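Local coordinates for protein transcriptional regulator, TetR family (Vibrio parahaemolyticus, PDB 3HE0) that probably acts as a TetR-family transcription factor, binding regulatory DNA through a helix-turn-helix domain joined to an all-helical C-terminal domain, at residues A18-L23 with Q35-E40; R69-V74 with K129-V134; L93-L98 with A162-A167. All blocks are in the same frame, centred on the assembly; numbering follows the deposited sequence.

How the interactions relate
The three contacts run from the DNA-binding end of this two-domain regulator to its C-terminal domain. Interaction 1 lies within the predicted DNA-binding region, interaction 2 sets helix 55-74 against the turn before helix 132-143, and interaction 3 packs C-terminal-domain helices. Interactions 1 and 2, centres 25 Å apart, touch through a salt bridge, Glu21 OE1 to Arg69 NH1 at 3.2 Å. Interactions 2 and 3, centres 14 Å apart, meet where Asn94 ND2 lies 3.0 Å from Val74 O, probably hydrogen-bonded. Interactions 1 and 3 stay about 11 Å apart at their nearest atoms. Glycerol, probably from the crystallisation liquor, lies about 4 Å from the side chains of Phe131 (interaction 2) and Ile95 (interaction 3).

Interaction 1 of 3, residues A18-L23 with Q35-E40; sequences AAAEQL and QKLANE
Leu37 lays its CD1 methyl over one face of the flat peptide unit joining Ala19 to Ala20, almost directly above the nitrogen, with CD1 3.3 Å from Ala20 N. No aromatic ring takes part in this contact, which belongs to the TetR-type DNA-binding domain: helix 34-41 is the first helix of the predicted helix-turn-helix, and helix 13-27 packs across it. The helix axes come within 8.9 Å and their directions differ by 121°, a steep crossing. Leu37 CD1 rests there against the backbone and methyls of Ala19 and Ala20. Leu37 CG stands anti to the backbone N (chi1 180°), and chi2 of 62° then turns CD1 toward both methyls, 3.6 Å from Ala20 CB and 3.8 Å from Ala19 CB. Leu37 also touches Leu58 of helix 55-74 and Ile48 of helix 45-49, so one side chain joins four helices of the domain. On the neighbouring turn Leu23 projects the other way across the interface, and its two methyls divide the work. CD1 settles on the backbone of helix 34-41, 3.8 Å from Leu37 N. CD2 reaches the aliphatic parts of two charged side chains at the more exposed border, and the bent chain of Lys36 passes obliquely across it. There Leu23 CD2 lies 3.8 Å from Lys36 CD and 4.0 Å from Glu40 CG.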
loop_
_atom_site.group_PDB
_atom_site.type_symbol
_atom_site.label_atom_id
_atom_site.label_comp_id
_atom_site.label_asym_id
_atom_site.label_seq_id
_atom_site.Cartn_x
_atom_site.Cartn_y
_atom_site.Cartn_z
ATOM N N ALA A 18 -9.024 19.999 8.394
ATOM C CA ALA A 18 -7.651 19.888 8.891
ATOM C C ALA A 18 -7.629 19.166 10.235
ATOM O O ALA A 18 -6.893 18.216 10.389
ATOM C CB ALA A 18 -7.006 21.249 9.017
ATOM N N ALA A 19 -8.478 19.578 11.181
ATOM C CA ALA A 19 -8.560 18.887 12.490
ATOM C C ALA A 19 -8.936 17.424 12.289
ATOM O O ALA A 19 -8.318 16.524 12.870
ATOM C CB ALA A 19 -9.568 19.561 13.407
ATOM N N ALA A 20 -9.932 17.196 11.430
ATOM C CA ALA A 20 -10.452 15.859 11.190
ATOM C C ALA A 20 -9.361 14.973 10.656
ATOM O O ALA A 20 -9.158 13.870 11.138
ATOM C CB ALA A 20 -11.600 15.896 10.189
ATOM N N GLU A 21 -8.693 15.457 9.620
ATOM C CA GLU A 21 -7.581 14.717 8.999
ATOM C C GLU A 21 -6.468 14.406 9.985
ATOM O O GLU A 21 -5.942 13.299 9.988
ATOM C CB GLU A 21 -7.052 15.469 7.764
ATOM C CG GLU A 21 -8.034 15.330 6.639
ATOM C CD GLU A 21 -7.843 16.328 5.523
ATOM O OE1 GLU A 21 -6.831 17.053 5.534
ATOM O OE2 GLU A 21 -8.718 16.377 4.637
ATOM N N GLN A 22 -6.141 15.359 10.854
ATOM C CA GLN A 22 -5.133 15.111 11.894
ATOM C C GLN A 22 -5.557 13.953 12.810
ATOM O O GLN A 22 -4.754 13.041 13.087
ATOM C CB GLN A 22 -4.845 16.383 12.706
ATOM C CG GLN A 22 -3.771 16.199 13.747
ATOM C CD GLN A 22 -2.422 15.873 13.152
ATOM O OE1 GLN A 22 -2.059 16.374 12.077
ATOM N NE2 GLN A 22 -1.676 15.015 13.830
ATOM N N LEU A 23 -6.810 13.986 13.262
ATOM C CA LEU A 23 -7.340 12.953 14.161
ATOM C C LEU A 23 -7.400 11.584 13.466
ATOM O O LEU A 23 -7.065 10.557 14.072
ATOM C CB LEU A 23 -8.727 13.344 14.705
ATOM C CG LEU A 23 -8.814 14.449 15.772
ATOM C CD1 LEU A 23 -10.245 14.635 16.300
ATOM C CD2 LEU A 23 -7.872 14.218 16.949
ATOM N N GLN A 35 -17.099 15.375 18.983
ATOM C CA GLN A 35 -16.754 16.239 20.120
ATOM C C GLN A 35 -15.276 16.628 20.140
ATOM O O GLN A 35 -14.931 17.806 20.275
ATOM C CB GLN A 35 -17.129 15.561 21.446
ATOM C CG GLN A 35 -17.255 16.524 22.625
ATOM C CD GLN A 35 -18.381 17.533 22.442
ATOM O OE1 GLN A 35 -18.123 18.726 22.309
ATOM N NE2 GLN A 35 -19.630 17.059 22.419
ATOM N N LYS A 36 -14.402 15.638 20.013
ATOM C CA LYS A 36 -12.960 15.904 20.016
ATOM C C LYS A 36 -12.621 16.708 18.768
ATOM O O LYS A 36 -11.757 17.581 18.814
ATOM C CB LYS A 36 -12.137 14.609 20.074
ATOM C CG LYS A 36 -10.922 14.656 21.054
ATOM C CD LYS A 36 -9.541 14.591 20.373
ATOM C CE LYS A 36 -8.400 14.490 21.426
ATOM N NZ LYS A 36 -6.996 14.434 20.868
ATOM N N LEU A 37 -13.329 16.426 17.671
ATOM C CA LEU A 37 -13.142 17.170 16.435
ATOM C C LEU A 37 -13.376 18.629 16.733
ATOM O O LEU A 37 -12.540 19.464 16.420
ATOM C CB LEU A 37 -14.077 16.671 15.324
ATOM C CG LEU A 37 -13.970 17.385 13.968
ATOM C CD1 LEU A 37 -12.588 17.233 13.338
ATOM C CD2 LEU A 37 -15.003 16.861 13.033
ATOM N N ALA A 38 -14.499 18.932 17.372
ATOM C CA ALA A 38 -14.861 20.319 17.622
ATOM C C ALA A 38 -13.831 20.958 18.551
ATOM O O ALA A 38 -13.410 22.100 18.320
ATOM C CB ALA A 38 -16.283 20.426 18.187
ATOM N N ASN A 39 -13.419 20.198 19.569
ATOM C CA ASN A 39 -12.351 20.604 20.495
ATOM C C ASN A 39 -11.035 20.910 19.759
ATOM O O ASN A 39 -10.444 21.967 19.955
ATOM C CB ASN A 39 -12.089 19.520 21.567
ATOM C CG ASN A 39 -13.240 19.371 22.573
ATOM O OD1 ASN A 39 -14.088 20.240 22.705
ATOM N ND2 ASN A 39 -13.259 18.254 23.284
ATOM N N GLU A 40 -10.604 19.986 18.916
ATOM C CA GLU A 40 -9.368 20.145 18.155
ATOM C C GLU A 40 -9.435 21.172 17.037
ATOM O O GLU A 40 -8.418 21.770 16.688
ATOM C CB GLU A 40 -8.928 18.810 17.560
ATOM C CG GLU A 40 -8.272 17.865 18.569
ATOM C CD GLU A 40 -7.155 18.503 19.400
ATOM O OE1 GLU A 40 -5.947 18.238 19.108
ATOM O OE2 GLU A 40 -7.486 19.254 20.364
#

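Interaction 2 of 3, residues R69-V74 with K129-V134; sequences RIASAV and KMFAQV
Ala71 is the bump and the Phe131 ring the surface that receives it. The methyl sits over one face of the ring, CB 3.8 Å from the centroid and 16° off the normal, a CH-pi contact displaced slightly toward the rim. Phe131 CG is anti to the carbonyl carbon (chi1 -67°), and the ring end comes nearer to helix 55-74, its CE1 reaching 3.4 Å from Ala71 CA. Two branched residues, one turn of helix apart, border the ring near its plane: Ile70 CG2 is 4.2 Å from Phe131 CZ, and Val74 CG2 is 4.2 Å from Phe131 CE1. Met130, a selenomethionine, completes the hollow around the alanine methyl, its CB 3.7 Å from Ala71 CB and its carbonyl oxygen also close by; its extended chain then leads away, touching Ala67 and Lys68. Val134 CG2, in the first turn of helix 132-143, lies 4.4 Å from Val74 CG1. Gln75 NE2 is hydrogen-bonded to both Met130 O and Ala71 O, linking the two backbones. Phe131 is the N-cap of helix 132-143: a helix start seated on the long helix that leads out of the DNA-binding region of this TetR-type fold.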
loop_
_atom_site.group_PDB
_atom_site.type_symbol
_atom_site.label_atom_id
_atom_site.label_comp_id
_atom_site.label_asym_id
_atom_site.label_seq_id
_atom_site.Cartn_x
_atom_site.Cartn_y
_atom_site.Cartn_z
ATOM N N ARG A 69 -5.253 16.803 -2.182
ATOM C CA ARG A 69 -3.961 17.276 -1.742
ATOM C C ARG A 69 -2.834 16.399 -2.302
ATOM O O ARG A 69 -1.823 16.908 -2.784
ATOM C CB ARG A 69 -3.931 17.307 -0.215
ATOM C CG ARG A 69 -4.910 18.345 0.390
ATOM C CD ARG A 69 -4.277 19.052 1.506
ATOM N NE ARG A 69 -4.413 18.318 2.749
ATOM C CZ ARG A 69 -3.460 18.160 3.664
ATOM N NH1 ARG A 69 -3.756 17.490 4.766
ATOM N NH2 ARG A 69 -2.217 18.618 3.488
ATOM N N ILE A 70 -3.045 15.086 -2.259
ATOM C CA ILE A 70 -2.092 14.146 -2.831
ATOM C C ILE A 70 -1.887 14.504 -4.312
ATOM O O ILE A 70 -0.743 14.728 -4.735
ATOM C CB ILE A 70 -2.527 12.702 -2.607
ATOM C CG1 ILE A 70 -2.414 12.383 -1.119
ATOM C CG2 ILE A 70 -1.634 11.722 -3.414
ATOM C CD1 ILE A 70 -3.122 11.093 -0.711
ATOM N N ALA A 71 -2.979 14.691 -5.050
ATOM C CA ALA A 71 -2.884 15.015 -6.486
ATOM C C ALA A 71 -2.068 16.266 -6.752
ATOM O O ALA A 71 -1.214 16.277 -7.659
ATOM C CB ALA A 71 -4.264 15.116 -7.135
ATOM N N SER A 72 -2.278 17.323 -5.962
ATOM C CA SER A 72 -1.445 18.499 -6.137
ATOM C C SER A 72 -0.015 18.292 -5.619
ATOM O O SER A 72 0.918 18.860 -6.185
ATOM C CB SER A 72 -2.077 19.770 -5.548
ATOM O OG SER A 72 -2.943 19.445 -4.488
ATOM N N ALA A 73 0.188 17.507 -4.564
ATOM C CA ALA A 73 1.554 17.238 -4.151
ATOM C C ALA A 73 2.295 16.434 -5.296
ATOM O O ALA A 73 3.373 16.812 -5.777
ATOM C CB ALA A 73 1.554 16.493 -2.852
ATOM N N VAL A 74 1.659 15.370 -5.765
ATOM C CA VAL A 74 2.219 14.539 -6.810
ATOM C C VAL A 74 2.574 15.358 -8.049
ATOM O O VAL A 74 3.581 15.119 -8.692
ATOM C CB VAL A 74 1.250 13.444 -7.220
ATOM C CG1 VAL A 74 1.765 12.728 -8.492
ATOM C CG2 VAL A 74 1.064 12.468 -6.066
ATOM N N LYS A 129 -10.165 11.985 -11.789
ATOM C CA LYS A 129 -10.154 13.320 -12.399
ATOM C C LYS A 129 -9.059 14.274 -11.872
ATOM O O LYS A 129 -8.562 15.125 -12.614
ATOM C CB LYS A 129 -11.531 13.975 -12.235
ATOM C CG LYS A 129 -12.618 13.268 -13.027
ATOM C CD LYS A 129 -13.978 13.940 -12.902
ATOM C CE LYS A 129 -15.023 13.165 -13.706
ATOM N NZ LYS A 129 -16.208 13.988 -14.058
HETATM N N MSE A 130 -8.665 14.120 -10.611
HETATM C CA MSE A 130 -7.652 14.991 -10.001
HETATM C C MSE A 130 -6.211 14.784 -10.503
HETATM O O MSE A 130 -5.365 15.628 -10.274
HETATM C CB MSE A 130 -7.673 14.814 -8.485
HETATM C CG MSE A 130 -9.018 15.054 -7.844
HETATM SE SE MSE A 130 -9.103 14.532 -5.959
HETATM C CE MSE A 130 -11.023 14.801 -5.635
ATOM N N PHE A 131 -5.923 13.675 -11.176
ATOM C CA PHE A 131 -4.551 13.369 -11.629
ATOM C C PHE A 131 -4.368 13.626 -13.127
ATOM O O PHE A 131 -3.797 12.810 -13.846
ATOM C CB PHE A 131 -4.193 11.918 -11.256
ATOM C CG PHE A 131 -4.076 11.706 -9.784
ATOM C CD1 PHE A 131 -2.886 11.958 -9.127
ATOM C CD2 PHE A 131 -5.175 11.329 -9.034
ATOM C CE1 PHE A 131 -2.782 11.817 -7.737
ATOM C CE2 PHE A 131 -5.081 11.185 -7.633
ATOM C CZ PHE A 131 -3.872 11.425 -6.997
ATOM N N ALA A 132 -4.857 14.780 -13.591
ATOM C CA ALA A 132 -4.899 15.075 -15.021
ATOM C C ALA A 132 -3.514 15.101 -15.670
ATOM O O ALA A 132 -3.351 14.636 -16.803
ATOM C CB ALA A 132 -5.673 16.410 -15.292
ATOM N N GLN A 133 -2.512 15.625 -14.959
ATOM C CA GLN A 133 -1.150 15.619 -15.494
ATOM C C GLN A 133 -0.523 14.215 -15.516
ATOM O O GLN A 133 0.326 13.950 -16.354
ATOM C CB GLN A 133 -0.249 16.632 -14.777
ATOM C CG GLN A 133 -0.535 18.095 -15.155
ATOM C CD GLN A 133 0.544 19.031 -14.641
ATOM O OE1 GLN A 133 0.821 19.075 -13.439
ATOM N NE2 GLN A 133 1.170 19.774 -15.547
ATOM N N VAL A 134 -0.962 13.292 -14.663
ATOM C CA VAL A 134 -0.406 11.909 -14.730
ATOM C C VAL A 134 -0.932 11.252 -16.009
ATOM O O VAL A 134 -0.199 10.597 -16.766
ATOM C CB VAL A 134 -0.782 11.053 -13.497
ATOM C CG1 VAL A 134 -0.254 9.616 -13.633
ATOM C CG2 VAL A 134 -0.245 11.702 -12.239
#

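Interaction 3 of 3, residues L93-L98 with A162-A167; sequences LNIWNL and ASVALA
Within the all-helical C-terminal domain of this TetR-family protein, Ile95 and Trp96 of helix 84-97 pack against Val164, Leu166 and Ala167 of helix 160-171. The axes approach to 8.9 Å with 42° between their directions, and contact is made at two neighbouring places. At the first, Ile95 and Val164 cross at about a right angle and touch methyl to methyl, with Ile95 CG2 3.5 Å from Val164 CG2. Ser163 lies beside this pair, its hydroxyl bonded to Phe160 O within its own helix. At the second, the indole of Trp96 reaches over helix 160-171 with its six-membered ring leading. Its CG is anti to the backbone N (chi1 -180°), and the far end of the indole is the part that comes near helix 160-171. Leu166 CB meets the ring edge in its plane, 3.9 Å from Trp96 CZ3, while the backbone of Ala167 comes at the ring obliquely, its N 3.7 Å from the same CZ3. The indole also meets the His170 ring, and Leu166 touches Gly157 of the second subunit, placing this packing next to the dimer interface. Ala167 CB meets both the ring and the backbone of Trp96, 3.9 Å from CE3 and 4.0 Å from O.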
loop_
_atom_site.group_PDB
_atom_site.type_symbol
_atom_site.label_atom_id
_atom_site.label_comp_id
_atom_site.label_asym_id
_atom_site.label_seq_id
_atom_site.Cartn_x
_atom_site.Cartn_y
_atom_site.Cartn_z
ATOM N N LEU A 93 9.623 11.644 -7.661
ATOM C CA LEU A 93 10.296 12.208 -6.479
ATOM C C LEU A 93 9.325 12.928 -5.549
ATOM O O LEU A 93 9.477 12.892 -4.329
ATOM C CB LEU A 93 11.424 13.160 -6.886
ATOM C CG LEU A 93 12.705 12.466 -7.354
ATOM C CD1 LEU A 93 13.726 13.495 -7.861
ATOM C CD2 LEU A 93 13.325 11.618 -6.239
ATOM N N ASN A 94 8.316 13.580 -6.106
ATOM C CA ASN A 94 7.243 14.104 -5.250
ATOM C C ASN A 94 6.588 12.954 -4.468
ATOM O O ASN A 94 6.236 13.097 -3.290
ATOM C CB ASN A 94 6.167 14.849 -6.071
ATOM C CG ASN A 94 6.665 16.169 -6.659
ATOM O OD1 ASN A 94 7.604 16.752 -6.157
ATOM N ND2 ASN A 94 6.018 16.641 -7.736
ATOM N N ILE A 95 6.387 11.817 -5.121
ATOM C CA ILE A 95 5.748 10.702 -4.424
ATOM C C ILE A 95 6.668 10.256 -3.294
ATOM O O ILE A 95 6.208 10.016 -2.199
ATOM C CB ILE A 95 5.378 9.511 -5.358
ATOM C CG1 ILE A 95 4.226 9.888 -6.282
ATOM C CG2 ILE A 95 4.976 8.244 -4.528
ATOM C CD1 ILE A 95 4.093 8.941 -7.515
ATOM N N TRP A 96 7.963 10.167 -3.568
ATOM C CA TRP A 96 8.928 9.705 -2.582
ATOM C C TRP A 96 8.900 10.605 -1.352
ATOM O O TRP A 96 8.949 10.140 -0.220
ATOM C CB TRP A 96 10.328 9.728 -3.204
ATOM C CG TRP A 96 11.426 9.287 -2.333
ATOM C CD1 TRP A 96 12.242 10.066 -1.609
ATOM C CD2 TRP A 96 11.857 7.949 -2.128
ATOM N NE1 TRP A 96 13.160 9.301 -0.933
ATOM C CE2 TRP A 96 12.946 7.991 -1.249
ATOM C CE3 TRP A 96 11.434 6.721 -2.619
ATOM C CZ2 TRP A 96 13.599 6.855 -0.819
ATOM C CZ3 TRP A 96 12.083 5.588 -2.196
ATOM C CH2 TRP A 96 13.166 5.659 -1.309
ATOM N N ASN A 97 8.833 11.904 -1.600
ATOM C CA ASN A 97 8.801 12.875 -0.525
ATOM C C ASN A 97 7.485 12.988 0.215
ATOM O O ASN A 97 7.439 13.616 1.223
ATOM C CB ASN A 97 9.286 14.242 -1.025
ATOM C CG ASN A 97 10.763 14.222 -1.361
ATOM O OD1 ASN A 97 11.176 14.586 -2.460
ATOM N ND2 ASN A 97 11.562 13.725 -0.431
ATOM N N LEU A 98 6.424 12.354 -0.244
ATOM C CA LEU A 98 5.208 12.296 0.558
ATOM C C LEU A 98 5.308 11.272 1.686
ATOM O O LEU A 98 4.470 11.297 2.594
ATOM C CB LEU A 98 4.003 11.937 -0.299
ATOM C CG LEU A 98 3.391 13.135 -1.005
ATOM C CD1 LEU A 98 2.388 12.665 -2.019
ATOM C CD2 LEU A 98 2.730 14.018 0.024
ATOM N N ALA A 162 3.804 1.696 -7.387
ATOM C CA ALA A 162 4.657 0.672 -6.815
ATOM C C ALA A 162 5.693 1.345 -5.929
ATOM O O ALA A 162 5.942 0.878 -4.818
ATOM C CB ALA A 162 5.294 -0.215 -7.905
ATOM N N SER A 163 6.283 2.436 -6.396
ATOM C CA SER A 163 7.311 3.180 -5.615
ATOM C C SER A 163 6.785 3.975 -4.351
ATOM O O SER A 163 7.561 4.457 -3.538
ATOM C CB SER A 163 7.886 4.220 -6.512
ATOM O OG SER A 163 6.890 5.199 -6.645
ATOM N N VAL A 164 5.478 4.157 -4.239
ATOM C CA VAL A 164 4.862 4.434 -2.949
ATOM C C VAL A 164 5.374 3.379 -1.978
ATOM O O VAL A 164 5.753 3.668 -0.853
ATOM C CB VAL A 164 3.325 4.372 -3.068
ATOM C CG1 VAL A 164 2.657 4.404 -1.701
ATOM C CG2 VAL A 164 2.838 5.511 -3.954
ATOM N N ALA A 165 5.433 2.144 -2.459
ATOM C CA ALA A 165 5.858 1.017 -1.659
ATOM C C ALA A 165 7.299 1.141 -1.240
ATOM O O ALA A 165 7.635 0.853 -0.102
ATOM C CB ALA A 165 5.621 -0.298 -2.416
ATOM N N LEU A 166 8.152 1.569 -2.157
ATOM C CA LEU A 166 9.559 1.779 -1.831
ATOM C C LEU A 166 9.705 2.879 -0.770
ATOM O O LEU A 166 10.462 2.746 0.207
ATOM C CB LEU A 166 10.354 2.181 -3.083
ATOM C CG LEU A 166 10.854 1.110 -4.044
ATOM C CD1 LEU A 166 11.554 1.807 -5.167
ATOM C CD2 LEU A 166 11.783 0.182 -3.365
ATOM N N ALA A 167 8.999 3.983 -1.000
ATOM C CA ALA A 167 9.025 5.108 -0.083
ATOM C C ALA A 167 8.584 4.649 1.296
ATOM O O ALA A 167 9.280 4.872 2.278
ATOM C CB ALA A 167 8.132 6.222 -0.597
#